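Nucleoporin NUP82 (Saccharomyces cerevisiae, PDB 3PBP) serves as a structural constituent of the nuclear pore complex, its N-terminal domain lying largely within the region that interacts with the nucleoporin NUP116. Local coordinates at residues F27-I38 against V71-L82; I111-E119 against K146-L157. The protein carries 1 engineered substitution. All coordinates share one frame; numbering follows the deposited sequence.

Interaction 1 (F27-I38 against V71-L82); sequences FSSQNGTRIVFI and VISSTSGDLLCL
Phe27 lays its ring against Ser73, Val71 and Leu80. Ser73 CB lies over one face, offset toward the rim and 3.9 Å from the centroid of the Phe27 ring, which makes a CH-pi contact. Val71 CG2 comes to the ring edge in its plane, 3.2 Å from Phe27 CZ, and the two side chains cross at about a right angle. Leu80 reaches the same ring obliquely, its CD2 lying 3.7 Å from Phe27 CE2. With CG set beside the backbone N and anti to the carbonyl carbon (chi1 -48°), Phe27 extends toward all three partners. Farther on, Ser29 CA lies 5.0 Å from Gly77 CA, the closest CA pair of the two segments; the Ser29 hydroxyl is too close to Gly77 in the model for its bonding to be certain. Both segments are hairpins, 27-38 closed by a type I' turn and 71-82 by a type I turn, and each begins a four-stranded antiparallel sheet. The contact thus joins two successive blades of the beta-propeller formed by this N-terminal domain. Arg34 supplies the charged link: a chain bent at chi3 (113°) presents NH1 and NH2 to OD1 of Asp78, which sits at the guanidinium edge while its carboxylate plane stands nearly perpendicular, at 89°. Both hydrogen bonds of this salt bridge are weak, Arg34 NH1 lying 3.3 Å from Asp78 OD1. Trp95 adds a cation-pi contact to Arg34, and Asp139 holds Ser76 OG, the acceptor for Asp78 N in an ST turn. Val36 then meets Leu80 tip to tip, Val36 CG1 to Leu80 CD1 at 4.1 Å. Last along the strand, Ile38 also reaches head-on, its CD1 3.6 Å from Leu80 CD1, with methyls of Val71 and Leu82 at its margin.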
loop_
_atom_site.group_PDB
_atom_site.type_symbol
_atom_site.label_atom_id
_atom_site.label_comp_id
_atom_site.label_asym_id
_atom_site.label_seq_id
_atom_site.Cartn_x
_atom_site.Cartn_y
_atom_site.Cartn_z
ATOM N N PHE A 27 -13.860 -17.439 10.887
ATOM C CA PHE A 27 -14.280 -16.275 10.101
ATOM C C PHE A 27 -15.799 -16.279 10.054
ATOM O O PHE A 27 -16.436 -17.322 10.270
ATOM C CB PHE A 27 -13.765 -16.377 8.670
ATOM C CG PHE A 27 -12.319 -16.724 8.574
ATOM C CD1 PHE A 27 -11.337 -15.735 8.728
ATOM C CD2 PHE A 27 -11.925 -18.050 8.344
ATOM C CE1 PHE A 27 -9.983 -16.057 8.652
ATOM C CE2 PHE A 27 -10.573 -18.385 8.267
ATOM C CZ PHE A 27 -9.594 -17.383 8.422
ATOM N N SER A 28 -16.383 -15.119 9.783
ATOM C CA SER A 28 -17.826 -15.023 9.681
ATOM C C SER A 28 -18.099 -14.319 8.375
ATOM O O SER A 28 -17.193 -13.789 7.748
ATOM C CB SER A 28 -18.439 -14.267 10.860
ATOM O OG SER A 28 -18.045 -12.915 10.856
ATOM N N SER A 29 -19.358 -14.315 7.969
ATOM C CA SER A 29 -19.752 -13.737 6.694
ATOM C C SER A 29 -21.213 -13.292 6.774
ATOM O O SER A 29 -21.945 -13.706 7.682
ATOM C CB SER A 29 -19.612 -14.823 5.622
ATOM O OG SER A 29 -19.084 -14.294 4.435
ATOM N N GLN A 30 -21.641 -12.475 5.817
ATOM C CA GLN A 30 -23.021 -12.000 5.765
ATOM C C GLN A 30 -23.583 -11.552 7.119
ATOM O O GLN A 30 -24.499 -12.163 7.676
ATOM C CB GLN A 30 -23.910 -13.085 5.154
ATOM C CG GLN A 30 -23.419 -13.568 3.798
ATOM C CD GLN A 30 -24.359 -14.574 3.138
ATOM O OE1 GLN A 30 -25.302 -15.080 3.761
ATOM N NE2 GLN A 30 -24.096 -14.878 1.877
ATOM N N ASN A 31 -23.014 -10.475 7.645
ATOM C CA ASN A 31 -23.440 -9.910 8.918
ATOM C C ASN A 31 -23.394 -10.879 10.106
ATOM O O ASN A 31 -24.324 -10.921 10.911
ATOM C CB ASN A 31 -24.843 -9.325 8.766
ATOM C CG ASN A 31 -25.198 -8.378 9.889
ATOM O OD1 ASN A 31 -24.403 -7.506 10.268
ATOM N ND2 ASN A 31 -26.399 -8.533 10.422
ATOM N N GLY A 32 -22.294 -11.633 10.208
ATOM C CA GLY A 32 -22.095 -12.588 11.291
ATOM C C GLY A 32 -23.071 -13.749 11.272
ATOM O O GLY A 32 -23.297 -14.430 12.277
ATOM N N THR A 33 -23.635 -13.986 10.097
ATOM C CA THR A 33 -24.627 -15.019 9.905
ATOM C C THR A 33 -24.028 -16.371 9.524
ATOM O O THR A 33 -24.560 -17.398 9.900
ATOM C CB THR A 33 -25.671 -14.511 8.853
ATOM O OG1 THR A 33 -26.985 -14.620 9.405
ATOM C CG2 THR A 33 -25.590 -15.275 7.525
ATOM N N ARG A 34 -22.915 -16.380 8.798
ATOM C CA ARG A 34 -22.286 -17.647 8.392
ATOM C C ARG A 34 -20.935 -17.781 9.073
ATOM O O ARG A 34 -20.153 -16.839 9.074
ATOM C CB ARG A 34 -22.024 -17.697 6.886
ATOM C CG ARG A 34 -23.169 -17.346 5.957
ATOM C CD ARG A 34 -22.540 -16.747 4.717
ATOM N NE ARG A 34 -22.695 -17.551 3.514
ATOM C CZ ARG A 34 -21.915 -17.427 2.446
ATOM N NH1 ARG A 34 -20.921 -16.553 2.442
ATOM N NH2 ARG A 34 -22.158 -18.150 1.363
ATOM N N ILE A 35 -20.644 -18.960 9.612
ATOM C CA ILE A 35 -19.382 -19.206 10.303
ATOM C C ILE A 35 -18.483 -20.205 9.577
ATOM O O ILE A 35 -18.966 -21.223 9.081
ATOM C CB ILE A 35 -19.647 -19.755 11.722
ATOM C CG1 ILE A 35 -20.383 -18.707 12.551
ATOM C CG2 ILE A 35 -18.333 -20.149 12.392
ATOM C CD1 ILE A 35 -20.923 -19.267 13.848
ATOM N N VAL A 36 -17.190 -19.898 9.506
ATOM C CA VAL A 36 -16.213 -20.801 8.903
ATOM C C VAL A 36 -15.189 -21.079 9.999
ATOM O O VAL A 36 -14.687 -20.157 10.647
ATOM C CB VAL A 36 -15.505 -20.200 7.646
ATOM C CG1 VAL A 36 -14.435 -21.161 7.127
ATOM C CG2 VAL A 36 -16.516 -19.986 6.538
ATOM N N PHE A 37 -14.883 -22.355 10.191
ATOM C CA PHE A 37 -13.977 -22.800 11.242
ATOM C C PHE A 37 -12.932 -23.763 10.696
ATOM O O PHE A 37 -13.284 -24.791 10.123
ATOM C CB PHE A 37 -14.829 -23.492 12.311
ATOM C CG PHE A 37 -14.086 -23.861 13.557
ATOM C CD1 PHE A 37 -13.630 -22.885 14.433
ATOM C CD2 PHE A 37 -13.896 -25.197 13.892
ATOM C CE1 PHE A 37 -13.001 -23.237 15.625
ATOM C CE2 PHE A 37 -13.271 -25.554 15.078
ATOM C CZ PHE A 37 -12.824 -24.570 15.947
ATOM N N ILE A 38 -11.653 -23.434 10.856
ATOM C CA ILE A 38 -10.581 -24.313 10.370
ATOM C C ILE A 38 -9.839 -24.986 11.532
ATOM O O ILE A 38 -9.399 -24.325 12.481
ATOM C CB ILE A 38 -9.556 -23.556 9.496
ATOM C CG1 ILE A 38 -10.249 -23.008 8.253
ATOM C CG2 ILE A 38 -8.432 -24.497 9.082
ATOM C CD1 ILE A 38 -9.306 -22.388 7.271
ATOM N N VAL A 71 -3.971 -17.426 7.268
ATOM C CA VAL A 71 -5.135 -17.705 6.427
ATOM C C VAL A 71 -6.111 -16.542 6.565
ATOM O O VAL A 71 -6.382 -16.063 7.675
ATOM C CB VAL A 71 -5.855 -19.052 6.781
ATOM C CG1 VAL A 71 -4.849 -20.142 7.066
ATOM C CG2 VAL A 71 -6.763 -18.876 7.926
ATOM N N ILE A 72 -6.613 -16.058 5.435
ATOM C CA ILE A 72 -7.558 -14.957 5.460
ATOM C C ILE A 72 -8.782 -15.360 4.672
ATOM O O ILE A 72 -8.738 -16.284 3.870
ATOM C CB ILE A 72 -6.959 -13.673 4.842
ATOM C CG1 ILE A 72 -6.488 -13.960 3.419
ATOM C CG2 ILE A 72 -5.797 -13.189 5.674
ATOM C CD1 ILE A 72 -6.005 -12.752 2.683
ATOM N N SER A 73 -9.873 -14.647 4.897
ATOM C CA SER A 73 -11.124 -14.933 4.217
ATOM C C SER A 73 -11.597 -13.745 3.405
ATOM O O SER A 73 -11.351 -12.604 3.771
ATOM C CB SER A 73 -12.192 -15.292 5.249
ATOM O OG SER A 73 -13.496 -15.243 4.692
ATOM N N SER A 74 -12.257 -14.002 2.286
ATOM C CA SER A 74 -12.781 -12.900 1.503
ATOM C C SER A 74 -13.982 -12.400 2.318
ATOM O O SER A 74 -14.628 -13.178 3.020
ATOM C CB SER A 74 -13.227 -13.390 0.131
ATOM O OG SER A 74 -14.323 -14.273 0.242
ATOM N N THR A 75 -14.276 -11.106 2.244
ATOM C CA THR A 75 -15.397 -10.556 3.005
ATOM C C THR A 75 -16.707 -11.254 2.669
ATOM O O THR A 75 -17.561 -11.430 3.539
ATOM C CB THR A 75 -15.537 -9.052 2.753
ATOM O OG1 THR A 75 -14.403 -8.382 3.307
ATOM C CG2 THR A 75 -16.787 -8.506 3.406
ATOM N N SER A 76 -16.867 -11.638 1.403
ATOM C CA SER A 76 -18.066 -12.343 0.959
ATOM C C SER A 76 -18.162 -13.683 1.672
ATOM O O SER A 76 -19.233 -14.268 1.766
ATOM C CB SER A 76 -17.995 -12.616 -0.527
ATOM O OG SER A 76 -17.035 -13.623 -0.778
ATOM N N GLY A 77 -17.025 -14.176 2.152
ATOM C CA GLY A 77 -16.992 -15.450 2.851
ATOM C C GLY A 77 -16.998 -16.652 1.937
ATOM O O GLY A 77 -17.174 -17.774 2.387
ATOM N N ASP A 78 -16.788 -16.434 0.645
ATOM C CA ASP A 78 -16.808 -17.545 -0.293
ATOM C C ASP A 78 -15.435 -18.162 -0.534
ATOM O O ASP A 78 -15.317 -19.310 -0.969
ATOM C CB ASP A 78 -17.432 -17.086 -1.606
ATOM C CG ASP A 78 -18.846 -16.545 -1.419
ATOM O OD1 ASP A 78 -19.592 -17.072 -0.553
ATOM O OD2 ASP A 78 -19.219 -15.595 -2.146
ATOM N N LEU A 79 -14.390 -17.402 -0.231
ATOM C CA LEU A 79 -13.045 -17.896 -0.434
ATOM C C LEU A 79 -12.109 -17.727 0.771
ATOM O O LEU A 79 -12.224 -16.777 1.562
ATOM C CB LEU A 79 -12.408 -17.198 -1.629
ATOM C CG LEU A 79 -13.057 -17.335 -2.989
ATOM C CD1 LEU A 79 -12.131 -16.700 -4.033
ATOM C CD2 LEU A 79 -13.303 -18.796 -3.283
ATOM N N LEU A 80 -11.176 -18.674 0.885
ATOM C CA LEU A 80 -10.152 -18.667 1.916
ATOM C C LEU A 80 -8.807 -18.648 1.186
ATOM O O LEU A 80 -8.655 -19.211 0.098
ATOM C CB LEU A 80 -10.238 -19.915 2.783
ATOM C CG LEU A 80 -11.425 -19.994 3.734
ATOM C CD1 LEU A 80 -11.341 -21.315 4.477
ATOM C CD2 LEU A 80 -11.425 -18.811 4.717
ATOM N N CYS A 81 -7.843 -17.959 1.775
ATOM C CA CYS A 81 -6.522 -17.885 1.202
ATOM C C CYS A 81 -5.540 -18.291 2.287
ATOM O O CYS A 81 -5.422 -17.613 3.312
ATOM C CB CYS A 81 -6.215 -16.471 0.727
ATOM S SG CYS A 81 -4.631 -16.362 -0.123
ATOM N N LEU A 82 -4.862 -19.416 2.070
ATOM C CA LEU A 82 -3.890 -19.928 3.030
ATOM C C LEU A 82 -2.510 -19.765 2.404
ATOM O O LEU A 82 -2.274 -20.189 1.258
ATOM C CB LEU A 82 -4.189 -21.400 3.353
ATOM C CG LEU A 82 -5.668 -21.676 3.672
ATOM C CD1 LEU A 82 -6.404 -21.889 2.362
ATOM C CD2 LEU A 82 -5.836 -22.884 4.565
#

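Interaction 2 (I111-E119 against K146-L157); sequences IFHYSIDEE and KEDDTITMFDIL
Tyr114 OH is gripped by two side chains of opposite charge: it accepts a hydrogen bond from Lys146 NZ at 3.0 Å and donates one to Glu119 OE1. The lysine arrives from the opposite direction on an extended chain, its NZ oblique to the phenol ring, whereas Glu119 OE1 lies at the ring edge, in plane. Lys146 and Glu119 also form a long salt bridge, with Lys146 NZ and Glu119 OE1 3.9 Å apart, and the nearby ammonium would probably help to balance the charge of the carboxylate. Phe154 CZ sits over the centre of one face of the Tyr114 ring, and Tyr114 CE1 is its nearest atom at 3.5 Å. The two ring planes are inclined at 44°, which makes the pair oblique. Phe112 completes the aromatic cluster: its CZ touches Phe154 CB at 3.9 Å, and the side chains cross at about a right angle. Phe112 and Tyr114 both carry CG anti to the backbone N (chi1 172° and 171°), and this shared torsion sends the rings out from one strand toward Phe154. At the other end of the contact, Ile111 CG2 packs on Ile156 CG2. Ile111 CG2 also lies 3.8 Å from Leu157 CD2. Ile111 and Phe112 stand together opposite Val90 in a classic beta bulge, so two consecutive side chains can meet 146-157. An Asx turn, in which Leu157 N approaches Asp155 OD1 nearly along its C-O axis, shapes the chain where Ile156 enters. Strand 110-115, last in its antiparallel sheet, faces strand 151-155 of the next propeller blade; Ile156 touches both Val90 of strand 87-92 and Ile142 of strand 141-146, and Phe154 also rests on Ile142.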
loop_
_atom_site.group_PDB
_atom_site.type_symbol
_atom_site.label_atom_id
_atom_site.label_comp_id
_atom_site.label_asym_id
_atom_site.label_seq_id
_atom_site.Cartn_x
_atom_site.Cartn_y
_atom_site.Cartn_z
ATOM N N ILE A 111 -9.097 -23.895 -5.845
ATOM C CA ILE A 111 -9.183 -22.947 -6.933
ATOM C C ILE A 111 -7.904 -22.347 -7.507
ATOM O O ILE A 111 -7.838 -22.069 -8.719
ATOM C CB ILE A 111 -10.135 -21.827 -6.522
ATOM C CG1 ILE A 111 -11.503 -22.445 -6.241
ATOM C CG2 ILE A 111 -10.216 -20.764 -7.596
ATOM C CD1 ILE A 111 -12.547 -21.445 -5.822
ATOM N N PHE A 112 -6.884 -22.152 -6.673
ATOM C CA PHE A 112 -5.649 -21.540 -7.165
ATOM C C PHE A 112 -4.448 -21.868 -6.297
ATOM O O PHE A 112 -4.576 -22.021 -5.073
ATOM C CB PHE A 112 -5.841 -20.020 -7.217
ATOM C CG PHE A 112 -4.587 -19.243 -7.515
ATOM C CD1 PHE A 112 -4.224 -18.953 -8.829
ATOM C CD2 PHE A 112 -3.791 -18.761 -6.477
ATOM C CE1 PHE A 112 -3.101 -18.198 -9.110
ATOM C CE2 PHE A 112 -2.664 -18.006 -6.745
ATOM C CZ PHE A 112 -2.317 -17.722 -8.073
ATOM N N HIS A 113 -3.283 -21.972 -6.933
ATOM C CA HIS A 113 -2.063 -22.250 -6.195
ATOM C C HIS A 113 -0.899 -21.483 -6.791
ATOM O O HIS A 113 -0.858 -21.233 -7.998
ATOM C CB HIS A 113 -1.724 -23.734 -6.204
ATOM C CG HIS A 113 -0.438 -24.048 -5.507
ATOM N ND1 HIS A 113 -0.355 -24.229 -4.141
ATOM C CD2 HIS A 113 0.828 -24.156 -5.980
ATOM C CE1 HIS A 113 0.907 -24.435 -3.804
ATOM N NE2 HIS A 113 1.645 -24.394 -4.901
ATOM N N TYR A 114 0.049 -21.108 -5.941
ATOM C CA TYR A 114 1.218 -20.366 -6.400
ATOM C C TYR A 114 2.386 -20.541 -5.436
ATOM O O TYR A 114 2.202 -20.534 -4.206
ATOM C CB TYR A 114 0.894 -18.879 -6.512
ATOM C CG TYR A 114 2.105 -18.023 -6.783
ATOM C CD1 TYR A 114 2.608 -17.876 -8.072
ATOM C CD2 TYR A 114 2.784 -17.401 -5.734
ATOM C CE1 TYR A 114 3.759 -17.133 -8.311
ATOM C CE2 TYR A 114 3.941 -16.661 -5.959
ATOM C CZ TYR A 114 4.424 -16.531 -7.246
ATOM O OH TYR A 114 5.580 -15.809 -7.449
ATOM N N SER A 115 3.580 -20.712 -6.010
ATOM C CA SER A 115 4.818 -20.857 -5.248
ATOM C C SER A 115 5.821 -19.920 -5.891
ATOM O O SER A 115 5.807 -19.720 -7.105
ATOM C CB SER A 115 5.342 -22.298 -5.302
ATOM O OG SER A 115 6.516 -22.457 -4.510
ATOM N N ILE A 116 6.686 -19.328 -5.081
ATOM C CA ILE A 116 7.663 -18.405 -5.626
ATOM C C ILE A 116 8.676 -19.169 -6.472
ATOM O O ILE A 116 9.331 -18.598 -7.354
ATOM C CB ILE A 116 8.374 -17.621 -4.504
ATOM C CG1 ILE A 116 9.031 -18.584 -3.526
ATOM C CG2 ILE A 116 7.370 -16.761 -3.766
ATOM C CD1 ILE A 116 9.721 -17.888 -2.382
ATOM N N ASP A 117 8.780 -20.470 -6.213
ATOM C CA ASP A 117 9.699 -21.329 -6.953
ATOM C C ASP A 117 9.218 -21.500 -8.393
ATOM O O ASP A 117 9.923 -22.063 -9.227
ATOM C CB ASP A 117 9.794 -22.699 -6.277
ATOM C CG ASP A 117 10.077 -22.597 -4.790
ATOM O OD1 ASP A 117 11.075 -21.940 -4.415
ATOM O OD2 ASP A 117 9.306 -23.172 -3.997
ATOM N N GLU A 118 8.014 -21.016 -8.677
ATOM C CA GLU A 118 7.438 -21.111 -10.009
ATOM C C GLU A 118 8.104 -20.144 -10.970
ATOM O O GLU A 118 7.829 -20.160 -12.172
ATOM C CB GLU A 118 5.939 -20.811 -9.962
ATOM C CG GLU A 118 5.080 -21.995 -9.579
ATOM C CD GLU A 118 3.619 -21.631 -9.456
ATOM O OE1 GLU A 118 3.135 -20.850 -10.303
ATOM O OE2 GLU A 118 2.958 -22.133 -8.520
ATOM N N GLU A 119 8.973 -19.293 -10.441
ATOM C CA GLU A 119 9.660 -18.313 -11.275
ATOM C C GLU A 119 11.156 -18.572 -11.397
ATOM O O GLU A 119 11.847 -18.830 -10.404
ATOM C CB GLU A 119 9.398 -16.897 -10.749
ATOM C CG GLU A 119 8.182 -16.249 -11.387
ATOM C CD GLU A 119 7.508 -15.213 -10.496
ATOM O OE1 GLU A 119 6.905 -15.600 -9.470
ATOM O OE2 GLU A 119 7.582 -14.010 -10.825
ATOM N N LYS A 146 5.704 -8.854 -1.559
ATOM C CA LYS A 146 6.890 -9.676 -1.266
ATOM C C LYS A 146 7.994 -8.879 -0.542
ATOM O O LYS A 146 7.909 -7.653 -0.449
ATOM C CB LYS A 146 7.439 -10.273 -2.573
ATOM C CG LYS A 146 6.552 -11.354 -3.175
ATOM C CD LYS A 146 6.993 -11.730 -4.584
ATOM C CE LYS A 146 6.167 -12.890 -5.123
ATOM N NZ LYS A 146 6.319 -13.026 -6.588
ATOM N N GLU A 147 9.012 -9.568 -0.017
ATOM C CA GLU A 147 10.128 -8.894 0.658
ATOM C C GLU A 147 10.685 -7.864 -0.314
ATOM O O GLU A 147 11.300 -6.869 0.071
ATOM C CB GLU A 147 11.215 -9.890 1.015
ATOM C CG GLU A 147 10.798 -10.875 2.073
ATOM C CD GLU A 147 10.227 -10.184 3.292
ATOM O OE1 GLU A 147 10.826 -9.173 3.731
ATOM O OE2 GLU A 147 9.186 -10.652 3.815
ATOM N N ASP A 148 10.446 -8.152 -1.589
ATOM C CA ASP A 148 10.818 -7.339 -2.739
ATOM C C ASP A 148 10.368 -5.887 -2.622
ATOM O O ASP A 148 11.029 -4.981 -3.127
ATOM C CB ASP A 148 10.105 -7.890 -3.963
ATOM C CG ASP A 148 11.028 -8.482 -4.944
ATOM O OD1 ASP A 148 12.180 -8.021 -4.987
ATOM O OD2 ASP A 148 10.596 -9.395 -5.682
ATOM N N ASP A 149 9.209 -5.711 -1.984
ATOM C CA ASP A 149 8.516 -4.431 -1.836
ATOM C C ASP A 149 7.724 -4.361 -3.141
ATOM O O ASP A 149 7.152 -3.344 -3.521
ATOM C CB ASP A 149 9.480 -3.246 -1.713
ATOM C CG ASP A 149 10.102 -3.147 -0.335
ATOM O OD1 ASP A 149 9.371 -3.371 0.661
ATOM O OD2 ASP A 149 11.316 -2.838 -0.254
ATOM N N THR A 150 7.712 -5.498 -3.812
ATOM C CA THR A 150 7.019 -5.671 -5.060
ATOM C C THR A 150 5.574 -6.068 -4.687
ATOM O O THR A 150 5.354 -6.806 -3.717
ATOM C CB THR A 150 7.743 -6.786 -5.886
ATOM O OG1 THR A 150 7.524 -6.569 -7.280
ATOM C CG2 THR A 150 7.240 -8.179 -5.505
ATOM N N ILE A 151 4.593 -5.560 -5.431
ATOM C CA ILE A 151 3.185 -5.884 -5.162
ATOM C C ILE A 151 2.593 -6.513 -6.419
ATOM O O ILE A 151 2.595 -5.908 -7.487
ATOM C CB ILE A 151 2.388 -4.616 -4.771
ATOM C CG1 ILE A 151 3.026 -3.968 -3.532
ATOM C CG2 ILE A 151 0.929 -4.979 -4.498
ATOM C CD1 ILE A 151 2.538 -2.567 -3.232
ATOM N N THR A 152 2.080 -7.728 -6.287
ATOM C CA THR A 152 1.534 -8.452 -7.434
ATOM C C THR A 152 0.049 -8.821 -7.343
ATOM O O THR A 152 -0.465 -9.168 -6.270
ATOM C CB THR A 152 2.338 -9.766 -7.652
ATOM O OG1 THR A 152 3.739 -9.485 -7.530
ATOM C CG2 THR A 152 2.048 -10.363 -9.023
HETATM N N MSE A 153 -0.634 -8.758 -8.480
HETATM C CA MSE A 153 -2.039 -9.118 -8.518
HETATM C C MSE A 153 -2.232 -10.361 -9.370
HETATM O O MSE A 153 -1.882 -10.387 -10.545
HETATM C CB MSE A 153 -2.883 -7.986 -9.094
HETATM C CG MSE A 153 -3.181 -6.851 -8.145
HETATM SE SE MSE A 153 -4.411 -5.582 -8.973
HETATM C CE MSE A 153 -3.162 -4.357 -9.796
ATOM N N PHE A 154 -2.791 -11.396 -8.763
ATOM C CA PHE A 154 -3.041 -12.653 -9.455
ATOM C C PHE A 154 -4.539 -12.803 -9.716
ATOM O O PHE A 154 -5.367 -12.486 -8.853
ATOM C CB PHE A 154 -2.589 -13.846 -8.598
ATOM C CG PHE A 154 -1.100 -13.972 -8.443
ATOM C CD1 PHE A 154 -0.315 -14.462 -9.482
ATOM C CD2 PHE A 154 -0.485 -13.647 -7.238
ATOM C CE1 PHE A 154 1.052 -14.632 -9.319
ATOM C CE2 PHE A 154 0.889 -13.815 -7.067
ATOM C CZ PHE A 154 1.659 -14.308 -8.106
ATOM N N ASP A 155 -4.887 -13.284 -10.905
ATOM C CA ASP A 155 -6.276 -13.521 -11.210
ATOM C C ASP A 155 -6.539 -14.999 -10.931
ATOM O O ASP A 155 -6.233 -15.868 -11.747
ATOM C CB ASP A 155 -6.589 -13.221 -12.663
ATOM C CG ASP A 155 -8.088 -13.267 -12.945
ATOM O OD1 ASP A 155 -8.777 -14.148 -12.382
ATOM O OD2 ASP A 155 -8.580 -12.425 -13.730
ATOM N N ILE A 156 -7.089 -15.263 -9.754
ATOM C CA ILE A 156 -7.430 -16.601 -9.290
ATOM C C ILE A 156 -8.212 -17.468 -10.291
ATOM O O ILE A 156 -8.039 -18.687 -10.327
ATOM C CB ILE A 156 -8.258 -16.486 -7.995
ATOM C CG1 ILE A 156 -7.339 -16.188 -6.821
ATOM C CG2 ILE A 156 -9.062 -17.730 -7.763
ATOM C CD1 ILE A 156 -8.097 -16.103 -5.521
ATOM N N LEU A 157 -9.063 -16.843 -11.100
ATOM C CA LEU A 157 -9.896 -17.577 -12.048
ATOM C C LEU A 157 -9.500 -17.514 -13.521
ATOM O O LEU A 157 -10.333 -17.797 -14.381
ATOM C CB LEU A 157 -11.344 -17.089 -11.939
ATOM C CG LEU A 157 -11.960 -17.004 -10.551
ATOM C CD1 LEU A 157 -13.370 -16.480 -10.666
ATOM C CD2 LEU A 157 -11.950 -18.367 -9.903
#

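Interactions 1 and 2 follow one another along the chain and share a single sheet, made of strands 70-73, 79-83, 87-92 and 110-115. Interaction 1 joins its first two strands to the preceding propeller blade; interaction 2 joins its fourth strand to the following one. Their centres are 21 Å apart, yet they touch within the shared sheet, where Leu79 CD2 packs 3.7 Å from Ile111 CD1. Strand 87-92 lies between them, with Val90 meeting Leu79 on one hand and Ile111 and Phe112 on the other. All four segments fall in the region that interacts with NUP116, although the second chain of the assembly touches neither contact.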